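Local coordinates for uncharacterized protein lp_2219 (Lactobacillus plantarum, PDB 3HFQ) that is of unknown function but folds as a seven-bladed beta-propeller of the lactonase family, and may hydrolyse a lactone, at residues Q2-F7 and I18-L23; L30-L35 and V329-G334; Y101-H106 and S141-T146; G108-M113 and V127-H132. The protein carries 1 engineered substitution. All blocks are in the same frame, centred on the assembly; numbering follows the deposited sequence.

Interaction 1 of 4, residues Q2-F7 and I18-L23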
loop_
_atom_site.group_PDB
_atom_site.type_symbol
_atom_site.label_atom_id
_atom_site.label_comp_id
_atom_site.label_asym_id
_atom_site.label_seq_id
_atom_site.Cartn_x
_atom_site.Cartn_y
_atom_site.Cartn_z
ATOM N N GLN A 2 -8.336 -10.613 -20.212
ATOM C CA GLN A 2 -7.445 -11.145 -19.188
ATOM C C GLN A 2 -6.564 -10.033 -18.622
ATOM O O GLN A 2 -5.930 -9.292 -19.373
ATOM C CB GLN A 2 -6.556 -12.247 -19.775
ATOM C CG GLN A 2 -7.311 -13.388 -20.442
ATOM C CD GLN A 2 -6.380 -14.460 -20.989
ATOM O OE1 GLN A 2 -5.404 -14.159 -21.678
ATOM N NE2 GLN A 2 -6.685 -15.719 -20.691
ATOM N N GLU A 3 -6.534 -9.920 -17.299
ATOM C CA GLU A 3 -5.722 -8.908 -16.635
ATOM C C GLU A 3 -4.746 -9.575 -15.680
ATOM O O GLU A 3 -5.136 -10.357 -14.813
ATOM C CB GLU A 3 -6.611 -7.923 -15.875
ATOM C CG GLU A 3 -7.511 -7.099 -16.788
ATOM C CD GLU A 3 -8.375 -6.121 -16.026
ATOM O OE1 GLU A 3 -9.052 -6.553 -15.068
ATOM O OE2 GLU A 3 -8.383 -4.925 -16.388
ATOM N N ARG A 4 -3.472 -9.246 -15.851
ATOM C CA ARG A 4 -2.395 -9.805 -15.048
ATOM C C ARG A 4 -2.282 -9.130 -13.687
ATOM O O ARG A 4 -2.400 -7.906 -13.576
ATOM C CB ARG A 4 -1.079 -9.660 -15.811
ATOM C CG ARG A 4 0.094 -10.383 -15.196
ATOM C CD ARG A 4 1.322 -10.150 -16.053
ATOM N NE ARG A 4 2.478 -10.909 -15.598
ATOM C CZ ARG A 4 3.677 -10.828 -16.161
ATOM N NH1 ARG A 4 3.866 -10.022 -17.195
ATOM N NH2 ARG A 4 4.683 -11.553 -15.694
ATOM N N ILE A 5 -2.044 -9.941 -12.660
ATOM C CA ILE A 5 -1.917 -9.459 -11.289
ATOM C C ILE A 5 -0.676 -10.068 -10.644
ATOM O O ILE A 5 -0.370 -11.238 -10.873
ATOM C CB ILE A 5 -3.117 -9.896 -10.419
ATOM C CG1 ILE A 5 -4.432 -9.540 -11.104
ATOM C CG2 ILE A 5 -3.023 -9.244 -9.046
ATOM C CD1 ILE A 5 -5.653 -10.145 -10.417
ATOM N N LEU A 6 0.029 -9.275 -9.841
ATOM C CA LEU A 6 1.211 -9.756 -9.135
ATOM C C LEU A 6 0.883 -9.784 -7.646
ATOM O O LEU A 6 0.216 -8.883 -7.132
ATOM C CB LEU A 6 2.413 -8.839 -9.388
ATOM C CG LEU A 6 2.843 -8.660 -10.847
ATOM C CD1 LEU A 6 4.139 -7.849 -10.902
ATOM C CD2 LEU A 6 3.036 -10.028 -11.501
ATOM N N PHE A 7 1.348 -10.820 -6.955
ATOM C CA PHE A 7 1.091 -10.970 -5.529
ATOM C C PHE A 7 2.370 -10.938 -4.699
ATOM O O PHE A 7 3.284 -11.733 -4.927
ATOM C CB PHE A 7 0.380 -12.299 -5.258
ATOM C CG PHE A 7 -0.975 -12.413 -5.898
ATOM C CD1 PHE A 7 -2.047 -11.652 -5.436
ATOM C CD2 PHE A 7 -1.189 -13.305 -6.945
ATOM C CE1 PHE A 7 -3.312 -11.781 -6.007
ATOM C CE2 PHE A 7 -2.450 -13.442 -7.522
ATOM C CZ PHE A 7 -3.512 -12.680 -7.052
ATOM N N ILE A 18 7.333 -14.016 -5.184
ATOM C CA ILE A 18 6.309 -13.251 -5.884
ATOM C C ILE A 18 5.528 -14.145 -6.840
ATOM O O ILE A 18 6.114 -14.842 -7.673
ATOM C CB ILE A 18 6.953 -12.091 -6.679
ATOM C CG1 ILE A 18 7.756 -11.204 -5.725
ATOM C CG2 ILE A 18 5.879 -11.267 -7.382
ATOM C CD1 ILE A 18 8.631 -10.188 -6.418
ATOM N N TYR A 19 4.205 -14.133 -6.711
ATOM C CA TYR A 19 3.353 -14.935 -7.578
ATOM C C TYR A 19 2.637 -14.056 -8.589
ATOM O O TYR A 19 2.622 -12.830 -8.463
ATOM C CB TYR A 19 2.323 -15.729 -6.756
ATOM C CG TYR A 19 2.947 -16.789 -5.872
ATOM C CD1 TYR A 19 3.527 -16.448 -4.651
ATOM C CD2 TYR A 19 3.018 -18.122 -6.286
ATOM C CE1 TYR A 19 4.166 -17.401 -3.863
ATOM C CE2 TYR A 19 3.660 -19.088 -5.505
ATOM C CZ TYR A 19 4.232 -18.717 -4.295
ATOM O OH TYR A 19 4.872 -19.649 -3.514
ATOM N N GLN A 20 2.053 -14.689 -9.601
ATOM C CA GLN A 20 1.330 -13.953 -10.624
ATOM C C GLN A 20 0.055 -14.696 -10.987
ATOM O O GLN A 20 0.004 -15.927 -10.956
ATOM C CB GLN A 20 2.215 -13.738 -11.859
ATOM C CG GLN A 20 2.520 -14.982 -12.688
ATOM C CD GLN A 20 3.567 -14.714 -13.758
ATOM O OE1 GLN A 20 3.605 -13.631 -14.348
ATOM N NE2 GLN A 20 4.415 -15.703 -14.021
ATOM N N GLY A 21 -0.983 -13.937 -11.309
ATOM C CA GLY A 21 -2.245 -14.549 -11.661
ATOM C C GLY A 21 -2.957 -13.792 -12.756
ATOM O O GLY A 21 -2.421 -12.843 -13.334
ATOM N N THR A 22 -4.182 -14.216 -13.033
ATOM C CA THR A 22 -4.982 -13.601 -14.071
ATOM C C THR A 22 -6.418 -13.411 -13.607
ATOM O O THR A 22 -6.994 -14.286 -12.962
ATOM C CB THR A 22 -5.002 -14.484 -15.332
ATOM O OG1 THR A 22 -3.660 -14.691 -15.791
ATOM C CG2 THR A 22 -5.826 -13.829 -16.434
ATOM N N LEU A 23 -6.977 -12.249 -13.923
ATOM C CA LEU A 23 -8.366 -11.951 -13.608
ATOM C C LEU A 23 -9.074 -11.964 -14.961
ATOM O O LEU A 23 -8.762 -11.157 -15.840
ATOM C CB LEU A 23 -8.492 -10.571 -12.943
ATOM C CG LEU A 23 -9.865 -9.877 -12.903
ATOM C CD1 LEU A 23 -10.962 -10.854 -12.530
ATOM C CD2 LEU A 23 -9.810 -8.722 -11.908
#

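Interaction 2 of 4, residues L30-L35 and V329-G334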
loop_
_atom_site.group_PDB
_atom_site.type_symbol
_atom_site.label_atom_id
_atom_site.label_comp_id
_atom_site.label_asym_id
_atom_site.label_seq_id
_atom_site.Cartn_x
_atom_site.Cartn_y
_atom_site.Cartn_z
ATOM N N LEU A 30 -10.481 -15.753 -11.010
ATOM C CA LEU A 30 -9.188 -15.281 -10.535
ATOM C C LEU A 30 -8.319 -16.518 -10.338
ATOM O O LEU A 30 -8.729 -17.465 -9.669
ATOM C CB LEU A 30 -9.336 -14.558 -9.197
ATOM C CG LEU A 30 -8.014 -14.167 -8.537
ATOM C CD1 LEU A 30 -7.361 -13.068 -9.359
ATOM C CD2 LEU A 30 -8.255 -13.702 -7.104
ATOM N N THR A 31 -7.122 -16.508 -10.917
ATOM C CA THR A 31 -6.212 -17.641 -10.786
ATOM C C THR A 31 -4.852 -17.194 -10.266
ATOM O O THR A 31 -4.501 -16.014 -10.336
ATOM C CB THR A 31 -5.935 -18.322 -12.146
ATOM O OG1 THR A 31 -5.282 -17.387 -13.013
ATOM C CG2 THR A 31 -7.214 -18.804 -12.799
ATOM N N ASN A 32 -4.100 -18.144 -9.726
ATOM C CA ASN A 32 -2.738 -17.890 -9.281
ATOM C C ASN A 32 -1.999 -18.802 -10.252
ATOM O O ASN A 32 -1.971 -20.017 -10.068
ATOM C CB ASN A 32 -2.504 -18.346 -7.836
ATOM C CG ASN A 32 -1.040 -18.246 -7.424
ATOM O OD1 ASN A 32 -0.688 -18.478 -6.266
ATOM N ND2 ASN A 32 -0.179 -17.907 -8.379
ATOM N N ASP A 33 -1.449 -18.213 -11.308
ATOM C CA ASP A 33 -0.751 -18.974 -12.337
ATOM C C ASP A 33 0.592 -19.551 -11.916
ATOM O O ASP A 33 1.128 -20.435 -12.582
ATOM C CB ASP A 33 -0.577 -18.117 -13.596
ATOM C CG ASP A 33 -1.900 -17.594 -14.128
ATOM O OD1 ASP A 33 -2.866 -18.382 -14.193
ATOM O OD2 ASP A 33 -1.977 -16.398 -14.486
ATOM N N GLY A 34 1.144 -19.057 -10.816
ATOM C CA GLY A 34 2.416 -19.585 -10.367
ATOM C C GLY A 34 3.416 -18.542 -9.922
ATOM O O GLY A 34 3.155 -17.341 -9.970
ATOM N N LEU A 35 4.573 -19.024 -9.487
ATOM C CA LEU A 35 5.654 -18.176 -9.007
ATOM C C LEU A 35 6.320 -17.406 -10.146
ATOM O O LEU A 35 6.701 -17.986 -11.162
ATOM C CB LEU A 35 6.694 -19.044 -8.300
ATOM C CG LEU A 35 7.873 -18.341 -7.630
ATOM C CD1 LEU A 35 7.388 -17.628 -6.377
ATOM C CD2 LEU A 35 8.945 -19.370 -7.277
ATOM N N VAL A 329 -8.881 -18.734 -3.541
ATOM C CA VAL A 329 -7.889 -18.883 -4.600
ATOM C C VAL A 329 -6.583 -18.877 -3.814
ATOM O O VAL A 329 -6.276 -17.907 -3.125
ATOM C CB VAL A 329 -7.894 -17.691 -5.572
ATOM C CG1 VAL A 329 -6.743 -17.831 -6.561
ATOM C CG2 VAL A 329 -9.226 -17.625 -6.308
ATOM N N THR A 330 -5.814 -19.953 -3.911
ATOM C CA THR A 330 -4.584 -20.049 -3.139
ATOM C C THR A 330 -3.414 -19.152 -3.543
ATOM O O THR A 330 -2.912 -19.209 -4.666
ATOM C CB THR A 330 -4.087 -21.512 -3.080
ATOM O OG1 THR A 330 -5.135 -22.346 -2.574
ATOM C CG2 THR A 330 -2.876 -21.630 -2.155
ATOM N N VAL A 331 -2.998 -18.322 -2.592
ATOM C CA VAL A 331 -1.867 -17.412 -2.736
ATOM C C VAL A 331 -1.221 -17.480 -1.360
ATOM O O VAL A 331 -1.724 -16.889 -0.403
ATOM C CB VAL A 331 -2.297 -15.952 -2.994
ATOM C CG1 VAL A 331 -1.062 -15.047 -2.976
ATOM C CG2 VAL A 331 -3.007 -15.835 -4.336
ATOM N N PRO A 332 -0.100 -18.205 -1.241
ATOM C CA PRO A 332 0.584 -18.338 0.047
ATOM C C PRO A 332 1.100 -17.063 0.704
ATOM O O PRO A 332 1.873 -16.314 0.112
ATOM C CB PRO A 332 1.705 -19.333 -0.261
ATOM C CG PRO A 332 2.008 -19.068 -1.696
ATOM C CD PRO A 332 0.627 -18.928 -2.300
ATOM N N GLU A 333 0.655 -16.835 1.938
ATOM C CA GLU A 333 1.082 -15.683 2.726
ATOM C C GLU A 333 0.947 -14.355 1.977
ATOM O O GLU A 333 1.771 -13.459 2.152
ATOM C CB GLU A 333 2.541 -15.882 3.158
ATOM C CG GLU A 333 2.830 -17.246 3.791
ATOM C CD GLU A 333 4.290 -17.414 4.191
ATOM O OE1 GLU A 333 4.771 -16.631 5.035
ATOM O OE2 GLU A 333 4.952 -18.328 3.661
ATOM N N GLY A 334 -0.094 -14.226 1.159
ATOM C CA GLY A 334 -0.296 -13.008 0.385
ATOM C C GLY A 334 -0.522 -11.733 1.178
ATOM O O GLY A 334 -1.371 -11.699 2.069
#

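Interaction 3 of 4, residues Y101-H106 and S141-T146. With PO4 (phosphate ion), chain C.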
loop_
_atom_site.group_PDB
_atom_site.type_symbol
_atom_site.label_atom_id
_atom_site.label_comp_id
_atom_site.label_asym_id
_atom_site.label_seq_id
_atom_site.Cartn_x
_atom_site.Cartn_y
_atom_site.Cartn_z
ATOM N N TYR A 101 11.238 4.910 -3.959
ATOM C CA TYR A 101 11.146 5.244 -2.541
ATOM C C TYR A 101 10.744 4.013 -1.738
ATOM O O TYR A 101 9.990 3.170 -2.224
ATOM C CB TYR A 101 10.083 6.320 -2.309
ATOM C CG TYR A 101 10.232 7.564 -3.150
ATOM C CD1 TYR A 101 11.304 8.435 -2.965
ATOM C CD2 TYR A 101 9.279 7.886 -4.113
ATOM C CE1 TYR A 101 11.427 9.597 -3.733
ATOM C CE2 TYR A 101 9.391 9.038 -4.881
ATOM C CZ TYR A 101 10.464 9.891 -4.685
ATOM O OH TYR A 101 10.582 11.018 -5.465
ATOM N N SER A 102 11.249 3.906 -0.514
ATOM C CA SER A 102 10.888 2.789 0.347
ATOM C C SER A 102 10.749 3.268 1.784
ATOM O O SER A 102 11.389 4.246 2.191
ATOM C CB SER A 102 11.926 1.659 0.261
ATOM O OG SER A 102 13.219 2.090 0.640
ATOM N N ALA A 103 9.897 2.580 2.538
ATOM C CA ALA A 103 9.645 2.908 3.939
ATOM C C ALA A 103 10.046 1.726 4.807
ATOM O O ALA A 103 9.688 0.591 4.502
ATOM C CB ALA A 103 8.168 3.209 4.138
ATOM N N ASN A 104 10.775 1.977 5.890
ATOM C CA ASN A 104 11.179 0.881 6.762
ATOM C C ASN A 104 10.547 1.031 8.138
ATOM O O ASN A 104 10.835 1.971 8.877
ATOM C CB ASN A 104 12.702 0.815 6.891
ATOM C CG ASN A 104 13.171 -0.494 7.503
ATOM O OD1 ASN A 104 12.770 -0.857 8.612
ATOM N ND2 ASN A 104 14.023 -1.209 6.783
ATOM N N TYR A 105 9.689 0.078 8.468
ATOM C CA TYR A 105 8.961 0.067 9.729
ATOM C C TYR A 105 9.842 0.015 10.969
ATOM O O TYR A 105 9.815 0.921 11.799
ATOM C CB TYR A 105 7.999 -1.120 9.727
ATOM C CG TYR A 105 7.033 -1.158 10.891
ATOM C CD1 TYR A 105 7.408 -1.693 12.124
ATOM C CD2 TYR A 105 5.731 -0.690 10.742
ATOM C CE1 TYR A 105 6.502 -1.754 13.187
ATOM C CE2 TYR A 105 4.820 -0.744 11.794
ATOM C CZ TYR A 105 5.208 -1.282 13.007
ATOM O OH TYR A 105 4.290 -1.341 14.034
ATOM N N HIS A 106 10.627 -1.047 11.085
ATOM C CA HIS A 106 11.489 -1.241 12.242
ATOM C C HIS A 106 12.596 -0.198 12.414
ATOM O O HIS A 106 12.891 0.209 13.538
ATOM C CB HIS A 106 12.079 -2.650 12.177
ATOM C CG HIS A 106 11.045 -3.722 12.004
ATOM N ND1 HIS A 106 10.187 -4.100 13.016
ATOM C CD2 HIS A 106 10.705 -4.464 10.925
ATOM C CE1 HIS A 106 9.364 -5.031 12.567
ATOM N NE2 HIS A 106 9.656 -5.270 11.299
ATOM N N SER A 141 9.862 5.123 16.077
ATOM C CA SER A 141 9.432 5.548 14.751
ATOM C C SER A 141 9.212 4.340 13.855
ATOM O O SER A 141 10.042 3.434 13.810
ATOM C CB SER A 141 10.474 6.465 14.110
ATOM O OG SER A 141 10.152 6.704 12.751
ATOM N N HIS A 142 8.094 4.344 13.136
ATOM C CA HIS A 142 7.745 3.258 12.230
ATOM C C HIS A 142 7.178 3.840 10.931
ATOM O O HIS A 142 5.990 4.134 10.846
ATOM C CB HIS A 142 6.707 2.346 12.897
ATOM C CG HIS A 142 7.216 1.642 14.121
ATOM N ND1 HIS A 142 6.426 1.413 15.231
ATOM C CD2 HIS A 142 8.421 1.093 14.400
ATOM C CE1 HIS A 142 7.127 0.752 16.138
ATOM N NE2 HIS A 142 8.339 0.546 15.659
ATOM N N ILE A 143 8.033 4.013 9.926
ATOM C CA ILE A 143 7.599 4.565 8.645
ATOM C C ILE A 143 6.898 3.463 7.855
ATOM O O ILE A 143 7.427 2.363 7.718
ATOM C CB ILE A 143 8.804 5.114 7.838
ATOM C CG1 ILE A 143 9.589 6.113 8.692
ATOM C CG2 ILE A 143 8.313 5.813 6.580
ATOM C CD1 ILE A 143 8.759 7.296 9.193
ATOM N N HIS A 144 5.718 3.759 7.318
ATOM C CA HIS A 144 4.958 2.739 6.600
ATOM C C HIS A 144 4.487 3.137 5.205
ATOM O O HIS A 144 3.838 2.344 4.514
ATOM C CB HIS A 144 3.734 2.354 7.434
ATOM C CG HIS A 144 3.429 0.889 7.422
ATOM N ND1 HIS A 144 3.410 0.142 6.264
ATOM C CD2 HIS A 144 3.149 0.031 8.430
ATOM C CE1 HIS A 144 3.136 -1.115 6.560
ATOM N NE2 HIS A 144 2.972 -1.211 7.869
ATOM N N TYR A 145 4.809 4.354 4.786
ATOM C CA TYR A 145 4.359 4.826 3.485
ATOM C C TYR A 145 5.246 5.959 2.995
ATOM O O TYR A 145 5.579 6.872 3.754
ATOM C CB TYR A 145 2.896 5.289 3.613
ATOM C CG TYR A 145 2.249 5.856 2.362
ATOM C CD1 TYR A 145 2.422 7.193 2.004
ATOM C CD2 TYR A 145 1.428 5.062 1.563
ATOM C CE1 TYR A 145 1.785 7.727 0.876
ATOM C CE2 TYR A 145 0.792 5.585 0.431
ATOM C CZ TYR A 145 0.974 6.917 0.098
ATOM O OH TYR A 145 0.353 7.440 -1.016
ATOM N N THR A 146 5.643 5.870 1.730
ATOM C CA THR A 146 6.477 6.880 1.089
ATOM C C THR A 146 6.021 6.975 -0.363
ATOM O O THR A 146 6.455 6.192 -1.207
ATOM C CB THR A 146 7.976 6.493 1.097
ATOM O OG1 THR A 146 8.133 5.185 0.533
ATOM C CG2 THR A 146 8.530 6.504 2.521
HETATM P P PO4 C . 1.708 -3.370 9.955
HETATM O O1 PO4 C . 1.492 -4.598 10.917
HETATM O O2 PO4 C . 0.521 -3.291 8.923
HETATM O O3 PO4 C . 1.769 -2.039 10.798
HETATM O O4 PO4 C . 3.063 -3.551 9.166
#

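Interaction 4 of 4, residues G108-M113 and V127-H132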
loop_
_atom_site.group_PDB
_atom_site.type_symbol
_atom_site.label_atom_id
_atom_site.label_comp_id
_atom_site.label_asym_id
_atom_site.label_seq_id
_atom_site.Cartn_x
_atom_site.Cartn_y
_atom_site.Cartn_z
ATOM N N GLY A 108 12.552 2.936 11.107
ATOM C CA GLY A 108 11.999 4.280 11.190
ATOM C C GLY A 108 12.615 5.185 10.139
ATOM O O GLY A 108 12.866 6.368 10.378
ATOM N N THR A 109 12.840 4.626 8.956
ATOM C CA THR A 109 13.466 5.370 7.875
ATOM C C THR A 109 12.689 5.437 6.571
ATOM O O THR A 109 11.805 4.622 6.300
ATOM C CB THR A 109 14.839 4.767 7.529
ATOM O OG1 THR A 109 14.667 3.392 7.159
ATOM C CG2 THR A 109 15.778 4.846 8.716
ATOM N N ALA A 110 13.050 6.436 5.772
ATOM C CA ALA A 110 12.493 6.643 4.443
ATOM C C ALA A 110 13.767 6.652 3.610
ATOM O O ALA A 110 14.717 7.371 3.924
ATOM C CB ALA A 110 11.791 7.992 4.353
ATOM N N GLU A 111 13.811 5.830 2.575
ATOM C CA GLU A 111 14.994 5.766 1.729
ATOM C C GLU A 111 14.676 6.121 0.285
ATOM O O GLU A 111 13.541 5.950 -0.172
ATOM C CB GLU A 111 15.626 4.369 1.788
ATOM C CG GLU A 111 16.341 4.006 3.090
ATOM C CD GLU A 111 17.410 2.950 2.861
ATOM O OE1 GLU A 111 17.257 2.169 1.895
ATOM O OE2 GLU A 111 18.393 2.887 3.631
ATOM N N VAL A 112 15.690 6.621 -0.421
ATOM C CA VAL A 112 15.544 7.009 -1.818
ATOM C C VAL A 112 16.654 6.349 -2.626
ATOM O O VAL A 112 17.811 6.322 -2.201
ATOM C CB VAL A 112 15.661 8.542 -1.990
ATOM C CG1 VAL A 112 15.373 8.932 -3.445
ATOM C CG2 VAL A 112 14.706 9.247 -1.036
HETATM N N MSE A 113 16.295 5.806 -3.784
HETATM C CA MSE A 113 17.249 5.150 -4.670
HETATM C C MSE A 113 17.027 5.691 -6.074
HETATM O O MSE A 113 15.908 6.066 -6.422
HETATM C CB MSE A 113 17.018 3.634 -4.661
HETATM C CG MSE A 113 17.355 2.967 -3.340
HETATM SE SE MSE A 113 16.406 1.309 -3.103
HETATM C CE MSE A 113 16.675 1.059 -1.202
ATOM N N VAL A 127 16.630 8.807 5.305
ATOM C CA VAL A 127 16.169 9.773 6.293
ATOM C C VAL A 127 15.735 9.057 7.567
ATOM O O VAL A 127 14.866 8.183 7.530
ATOM C CB VAL A 127 14.991 10.598 5.734
ATOM C CG1 VAL A 127 14.425 11.516 6.810
ATOM C CG2 VAL A 127 15.469 11.416 4.540
ATOM N N GLN A 128 16.344 9.427 8.690
ATOM C CA GLN A 128 16.031 8.808 9.974
ATOM C C GLN A 128 15.037 9.630 10.783
ATOM O O GLN A 128 15.211 10.837 10.953
ATOM C CB GLN A 128 17.313 8.622 10.795
ATOM C CG GLN A 128 17.102 7.941 12.147
ATOM C CD GLN A 128 16.647 6.500 12.014
ATOM O OE1 GLN A 128 17.365 5.658 11.477
ATOM N NE2 GLN A 128 15.446 6.210 12.502
ATOM N N HIS A 129 13.995 8.972 11.282
ATOM C CA HIS A 129 12.987 9.650 12.091
ATOM C C HIS A 129 13.044 9.145 13.527
ATOM O O HIS A 129 13.652 8.114 13.812
ATOM C CB HIS A 129 11.575 9.398 11.545
ATOM C CG HIS A 129 11.389 9.807 10.116
ATOM N ND1 HIS A 129 11.882 9.071 9.061
ATOM C CD2 HIS A 129 10.761 10.876 9.571
ATOM C CE1 HIS A 129 11.564 9.670 7.924
ATOM N NE2 HIS A 129 10.885 10.766 8.207
ATOM N N SER A 130 12.400 9.881 14.426
ATOM C CA SER A 130 12.353 9.505 15.828
ATOM C C SER A 130 10.983 9.868 16.380
ATOM O O SER A 130 10.222 10.604 15.748
ATOM C CB SER A 130 13.443 10.232 16.617
ATOM O OG SER A 130 13.204 11.628 16.646
ATOM N N GLY A 131 10.668 9.353 17.560
ATOM C CA GLY A 131 9.381 9.643 18.161
ATOM C C GLY A 131 8.720 8.364 18.617
ATOM O O GLY A 131 9.244 7.278 18.381
ATOM N N HIS A 132 7.573 8.488 19.278
ATOM C CA HIS A 132 6.841 7.327 19.766
ATOM C C HIS A 132 5.394 7.714 20.039
ATOM O O HIS A 132 5.005 8.869 19.840
ATOM C CB HIS A 132 7.480 6.787 21.051
ATOM C CG HIS A 132 7.558 7.792 22.157
ATOM N ND1 HIS A 132 8.592 8.705 22.262
ATOM C CD2 HIS A 132 6.729 8.047 23.193
ATOM C CE1 HIS A 132 8.387 9.473 23.313
ATOM N NE2 HIS A 132 7.264 9.099 23.898
#

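Interaction 1 of 4, residues Q2-F7 and I18-L23
Strands 2-9 and 17-24 form an antiparallel hairpin within the propeller blade that joins the two chain ends, since strand 334-339 pairs with the other side of strand 2-9. Three hydrogen-bonded pairs, Glu3-Leu23, Ile5-Gly21 and Phe7-Tyr19, each use both N-H...O=C bonds; Phe7 N meets Tyr19 O at 2.8 Å. On the face carrying Arg4, Leu6, Gln20 and Thr22, Arg4 runs out extended with CG anti to the backbone N (chi1 -171°). Its guanidinium presents an edge to Gln20, giving Gln20 OE1 a bond of 2.7 Å from Arg4 NH2 and a weak one of 3.2 Å from Arg4 NE. The guanidinium and amide planes stand 32° apart. Nearer the backbone, Leu6 CD2 packs on Gln20 CB at 3.8 Å. On the reverse face Ile5 CD1 lies 3.8 Å from Leu23 CB. A leucine in place of Arg4 removes both donors and would probably leave Gln20 OE1 without its mate, the amide held through NE2 alone and freer to turn. Gln20 NE2 also bonds Gln73 O, holding the amide by oxygen and nitrogen alike; with a weak Arg4 NH1 bond to Gly72 O, this ties the hairpin to the turn at Gly72 and Gln73.

Interaction 2 of 4, residues L30-L35 and V329-G334
The carboxamide of Asn32 is the flat side-chain group that reaches Thr330 O, with Asn32 CB 3.3 Å and CG 3.5 Å from that oxygen. Which of the two outer amide atoms turns to that carbonyl is doubtful. The other flat group is the Leu30 peptide: both methyls of Val329 lie on one face of it, Leu30 O being 3.4 Å from Val329 CG2 and 3.7 Å from Val329 CG1. With CG1 anti to the backbone N (chi1 174°), that methyl also reaches Asn32 N at 4.1 Å, while Val329 CG2 touches Leu30 CD2 at 4.1 Å. An alanine at Val329 would probably open a gap beneath the Leu30 carbonyl and deprive Leu30 CD2 of this apolar neighbour. On the other side of strand 29-38, Thr31 OG1 donates to Asp33 OD1 at 2.9 Å, and Asp33 and Gly34 together face Gln20 as a classic beta bulge. The contact joins the outermost strands, 29-38 and 322-330, of two different blade sheets. Leu30 continues onto Ala310 and Leu312 of strand 309-315 and onto Ile5, Val331 rests on Ala310 and Phe7, and a type II turn from Val331 to Gly334 leads into strand 334-339.

Interaction 3 of 4, residues Y101-H106 and S141-T146
Tyr105 carries CG anti to the backbone N (chi1 -172°) and His142 carries CG anti to the carbonyl carbon (chi1 -64°), which brings the two rings over one another. They form an offset stack, planes 6° apart and centroids separated by 4.2 Å. His142 CB sits over the centre of the Tyr105 ring, a CH-pi contact of 3.7 Å to the centroid. The backbones also meet in a CA-H...O contact, His142 CA lying 3.2 Å from Tyr105 O. His144 CD2 meets the edge of the Tyr105 ring, 3.5 Å from Tyr105 CD2, completing an aromatic cluster. Further along the strands, Ala103 CB rests against Ile143 CG2 (3.6 Å) and Thr146 CG2 (3.7 Å). No hydrogen bond crosses between the segments, the blades meeting mainly through side-chain packing and CA-H...O contacts; Ile143 N and Thr146 O are buried with no partner in the model. The cluster borders an anion site: His144 NE2 donates to O4 of a phosphate at 2.7 Å, and Arg190 and Arg259 also bond it. Though the phosphate probably comes from the crystallisation liquor, the site is consistent with a pocket for an anionic group, the His142 stack probably helping to hold Tyr105 beside it.

Interaction 4 of 4, residues G108-M113 and V127-H132
Thr109-Gln128 is a non-hydrogen-bonded and Ala110-Val127 a hydrogen-bonded antiparallel pair (Val127 N to Ala110 O 2.8 Å), preceded by a G1 beta bulge in which Gly108, phi 73°, and Thr109 both face Asn104. The carbonyl of Gly108 is gripped twice by His129. The backbone bond, His129 N to Gly108 O, is 3.0 Å and lies nearly along the C=O axis, whereas His129 ND1 reaches the same oxygen at 3.2 Å from above the carbonyl plane (39° out of it). Since Gly108 O lies in the imidazole plane, this second bond helps fix the rotation of the ring, whose edge also meets Ala110 at CE1 to CB 4.0 Å. Gln128 bends back, NE2 donating almost straight (172°) to the carbonyl O of the next residue, His129, at 2.9 Å and also bonding Lys107 O; its OE1 end lies 3.3 Å from Thr109 CG2. The hairpin closes the outer side of its four-stranded blade, strand 121-128 being outermost. Its Ala110-Val127 face looks to the next blade: Ala110 touches Thr146, Val127 touches Leu175, and His129 packs on Ile143 and sets its ring edge-to-face with Tyr165.

Overall arrangement
The four contacts fall into two pairs. Interaction 1 lies within the blade of the chain ends, and interaction 2, its centre 8 Å away, joins that blade to the one holding strand 322-330; Thr22 OG1 to Asp33 OD2 at 2.7 Å links the two. Interaction 4 lies within the blade of strands 99-104 and 109-115, and interaction 3, centre 7 Å away, joins it to the blade of strand 143-148; Asn104 N to Thr109 O at 2.9 Å connects them. Interactions 1 and 4 lie on opposite sides of the chain's centre, their centres about 32 Å apart. Only interaction 3 contacts the phosphate; its centre is also the nearest to the middle of the chain, about 11 Å away.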